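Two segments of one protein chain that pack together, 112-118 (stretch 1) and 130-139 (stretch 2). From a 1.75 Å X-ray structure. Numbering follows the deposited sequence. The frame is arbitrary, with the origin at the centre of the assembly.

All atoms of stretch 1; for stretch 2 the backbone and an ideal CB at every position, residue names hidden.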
# COMPACT_ATOMS: atom_id res chain seq x y z
N HIS A 112 4.06 -15.66 -9.62
CA HIS A 112 2.69 -15.21 -9.34
C HIS A 112 2.55 -14.47 -8.00
O HIS A 112 3.48 -13.78 -7.59
CB HIS A 112 1.73 -16.40 -9.40
CG HIS A 112 1.74 -17.10 -10.72
ND1 HIS A 112 1.59 -16.44 -11.92
CD2 HIS A 112 1.88 -18.41 -11.03
CE1 HIS A 112 1.65 -17.31 -12.91
NE2 HIS A 112 1.82 -18.51 -12.40
N GLN A 113 1.41 -14.61 -7.33
CA GLN A 113 1.18 -13.90 -6.07
C GLN A 113 2.27 -14.08 -5.00
O GLN A 113 2.53 -15.20 -4.55
CB GLN A 113 -0.19 -14.29 -5.47
CG GLN A 113 -1.38 -14.02 -6.38
CD GLN A 113 -1.85 -15.25 -7.13
OE1 GLN A 113 -1.04 -16.00 -7.69
NE2 GLN A 113 -3.16 -15.47 -7.16
N ALA A 114 2.88 -12.97 -4.59
CA ALA A 114 3.94 -12.97 -3.57
C ALA A 114 3.97 -11.61 -2.87
O ALA A 114 4.58 -10.65 -3.35
CB ALA A 114 5.28 -13.25 -4.24
N VAL A 115 3.31 -11.54 -1.71
CA VAL A 115 3.17 -10.31 -0.93
C VAL A 115 4.37 -9.82 -0.10
O VAL A 115 5.06 -10.61 0.54
CB VAL A 115 1.95 -10.45 0.03
CG1 VAL A 115 1.73 -9.17 0.83
CG2 VAL A 115 0.70 -10.81 -0.78
N ALA A 116 4.59 -8.50 -0.13
CA ALA A 116 5.67 -7.88 0.65
C ALA A 116 5.14 -7.46 2.03
O ALA A 116 5.76 -7.75 3.06
CB ALA A 116 6.24 -6.67 -0.10
N LEU A 117 4.00 -6.77 2.04
CA LEU A 117 3.37 -6.31 3.29
C LEU A 117 1.85 -6.49 3.29
O LEU A 117 1.18 -6.06 2.35
CB LEU A 117 3.67 -4.82 3.54
CG LEU A 117 2.92 -4.12 4.69
CD1 LEU A 117 3.36 -4.70 6.03
CD2 LEU A 117 3.19 -2.62 4.66
N ARG A 118 1.32 -7.13 4.34
CA ARG A 118 -0.13 -7.32 4.50
C ARG A 118 -0.54 -6.59 5.78
O ARG A 118 0.07 -6.80 6.83
CB ARG A 118 -0.50 -8.81 4.62
CG ARG A 118 -1.91 -9.04 5.21
CD ARG A 118 -2.48 -10.45 4.95
NE ARG A 118 -1.67 -11.54 5.50
CZ ARG A 118 -1.65 -11.91 6.78
NH1 ARG A 118 -2.39 -11.28 7.68
NH2 ARG A 118 -0.88 -12.92 7.15
N UNK A 130 9.51 1.86 2.14
CA UNK A 130 9.54 1.37 0.76
C UNK A 130 8.90 -0.02 0.79
O UNK A 130 9.23 -0.83 1.66
CB UNK A 130 10.96 1.33 0.19
N UNK A 131 7.99 -0.30 -0.14
CA UNK A 131 7.33 -1.61 -0.22
C UNK A 131 7.57 -2.10 -1.66
O UNK A 131 7.01 -1.55 -2.61
CB UNK A 131 5.84 -1.53 0.12
N UNK A 132 8.41 -3.13 -1.81
CA UNK A 132 8.80 -3.64 -3.13
C UNK A 132 8.54 -5.11 -3.46
O UNK A 132 8.90 -6.00 -2.68
CB UNK A 132 10.30 -3.39 -3.30
N UNK A 133 7.94 -5.36 -4.63
CA UNK A 133 7.65 -6.72 -5.13
C UNK A 133 7.13 -6.66 -6.58
O UNK A 133 7.37 -5.68 -7.28
CB UNK A 133 6.63 -7.41 -4.23
N UNK A 134 6.46 -7.73 -7.02
CA UNK A 134 5.89 -7.79 -8.37
C UNK A 134 4.36 -7.95 -8.31
O UNK A 134 3.65 -6.95 -8.15
CB UNK A 134 6.51 -8.94 -9.16
N UNK A 135 3.83 -9.17 -8.43
CA UNK A 135 2.36 -9.33 -8.34
C UNK A 135 1.91 -9.31 -6.88
O UNK A 135 2.46 -10.02 -6.04
CB UNK A 135 1.91 -10.63 -9.01
N UNK A 136 0.91 -8.48 -6.57
CA UNK A 136 0.35 -8.37 -5.21
C UNK A 136 1.29 -7.80 -4.12
O UNK A 136 1.28 -8.26 -2.98
CB UNK A 136 -0.11 -9.76 -4.77
N UNK A 137 2.08 -6.78 -4.46
CA UNK A 137 3.02 -6.20 -3.50
C UNK A 137 2.44 -5.77 -2.14
O UNK A 137 2.96 -6.17 -1.09
CB UNK A 137 3.68 -4.98 -4.15
N UNK A 138 1.40 -4.95 -2.17
CA UNK A 138 0.77 -4.42 -0.95
C UNK A 138 -0.68 -4.88 -0.74
O UNK A 138 -1.58 -4.47 -1.47
CB UNK A 138 0.80 -2.89 -0.99
N UNK A 139 -0.89 -5.72 0.27
CA UNK A 139 -2.22 -6.25 0.59
C UNK A 139 -2.90 -5.41 1.68
O UNK A 139 -2.68 -5.64 2.87
CB UNK A 139 -2.12 -7.71 1.04

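At 130 the backbone is extended and nothing of stretch 1 lies within 5.5 Å of the ideal CB, so this segment sets no preference; the residue is Asp130, which makes no contact here. Position 131 points toward stretch 1, with the CB atoms of Ala116 and Leu117 each 5.2 Å from its ideal CB. That gap suits a medium-sized apolar group such as valine, leucine or isoleucine. Ile131 fills it: its CG2 lies 4.0 Å from Ala116 CB and its CG1 4.2 Å from Leu117 CD2. Position 132 points away and could take many residues; it is Leu132, whose carbonyl O nonetheless lies 3.8 Å from Ala116 CB.

At 133 the ideal CB already sits 3.9 Å from Ala114 O and 4.2 Å from Ala116 CB, so a small side chain is enough to make contact. Ala133 meets Ala116 methyl to methyl, CB to CB at 4.2 Å. Position 134 has no neighbour near its CB, and Tyr134 leads its ring away; its backbone N is linked to Ala114 O through a water.

Position 135 points toward stretch 1, its ideal CB 3.8 Å from His112 O. A long side chain, polar or flexible, could run along the backbone of 112 and 113. Gln135 does so with chi1 and chi2 both t: OE1 comes 3.4 Å from His112 CA and lies at the edge of the imidazole, while NE2 is 3.7 Å from Gln113 CG. Its carbonyl O accepts a weak bond from Ala114 N at 3.3 Å.

At 136 phi and psi are 66° and 40°, a left-handed conformation in which glycine, asparagine and aspartate are common. The CB faces Val115 CG2 and the backbone of 113 and 114. Asp136 places OD2 3.3 Å from Gln113 CG, and its carbonyl O takes a CA-H...O contact from Val115 CA at 3.5 Å.

Position 137 points away, so its main contribution is backbone: its O accepts from Ala116 N at 3.0 Å and, weakly, from Leu117 N at 3.4 Å. Many residues would serve; it is Ser137, its hydroxyl bonded elsewhere in the structure.

Positions 138 and 139 pair in parallel with Leu117 and Arg118. On the Leu117 face, an aliphatic chain suits 138, and Leu138 brings CD1 to 4.0 Å from Leu117 CD2. On the Arg118 face, 139 has Val115 CG1 4.1 Å from its ideal CB, inviting a broad, partly apolar side chain. Tyr139 sets its CB 4.1 Å from Val115 CG1 and its ring atom CD2 3.9 Å from Arg118 CD, while its N donates to Leu117 O at 3.0 Å.

Stretch 2 130-139: DILAYQDSLY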
# COMPACT_ATOMS: atom_id res chain seq x y z
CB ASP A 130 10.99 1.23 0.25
CG ASP A 130 11.64 2.57 -0.11
OD1 ASP A 130 11.03 3.64 0.12
OD2 ASP A 130 12.78 2.54 -0.62
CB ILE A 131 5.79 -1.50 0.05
CG1 ILE A 131 5.53 -1.07 1.49
CG2 ILE A 131 5.12 -2.85 -0.18
CD1 ILE A 131 5.76 0.40 1.76
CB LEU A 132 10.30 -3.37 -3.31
CG LEU A 132 10.83 -2.03 -2.76
CD1 LEU A 132 12.36 -2.07 -2.65
CD2 LEU A 132 10.38 -0.89 -3.64
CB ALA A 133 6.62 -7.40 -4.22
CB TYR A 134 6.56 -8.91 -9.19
CG TYR A 134 7.94 -8.52 -9.72
CD1 TYR A 134 9.06 -8.55 -8.89
CD2 TYR A 134 8.09 -8.03 -11.02
CE1 TYR A 134 10.31 -8.08 -9.35
CE2 TYR A 134 9.32 -7.56 -11.48
CZ TYR A 134 10.42 -7.59 -10.64
OH TYR A 134 11.63 -7.10 -11.10
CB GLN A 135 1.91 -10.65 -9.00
CG GLN A 135 0.37 -10.79 -9.08
CD GLN A 135 -0.11 -12.05 -9.80
OE1 GLN A 135 0.65 -12.71 -10.52
NE2 GLN A 135 -1.39 -12.37 -9.64
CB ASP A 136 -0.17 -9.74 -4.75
CG ASP A 136 -1.48 -10.15 -5.43
OD1 ASP A 136 -1.88 -9.51 -6.43
OD2 ASP A 136 -2.12 -11.12 -4.96
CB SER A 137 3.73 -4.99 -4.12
OG SER A 137 4.43 -5.34 -5.30
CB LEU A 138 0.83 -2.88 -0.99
CG LEU A 138 0.19 -2.05 0.13
CD1 LEU A 138 0.75 -2.47 1.48
CD2 LEU A 138 0.46 -0.57 -0.12
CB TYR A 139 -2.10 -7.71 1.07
CG TYR A 139 -3.36 -8.58 1.02
CD1 TYR A 139 -4.64 -8.02 0.86
CD2 TYR A 139 -3.27 -9.97 1.14
CE1 TYR A 139 -5.79 -8.84 0.81
CE2 TYR A 139 -4.41 -10.79 1.10
CZ TYR A 139 -5.66 -10.21 0.94
OH TYR A 139 -6.78 -11.03 0.90
O HOH W 1 5.17 -12.02 -8.35
O HOH W 2 5.75 -10.34 -5.91
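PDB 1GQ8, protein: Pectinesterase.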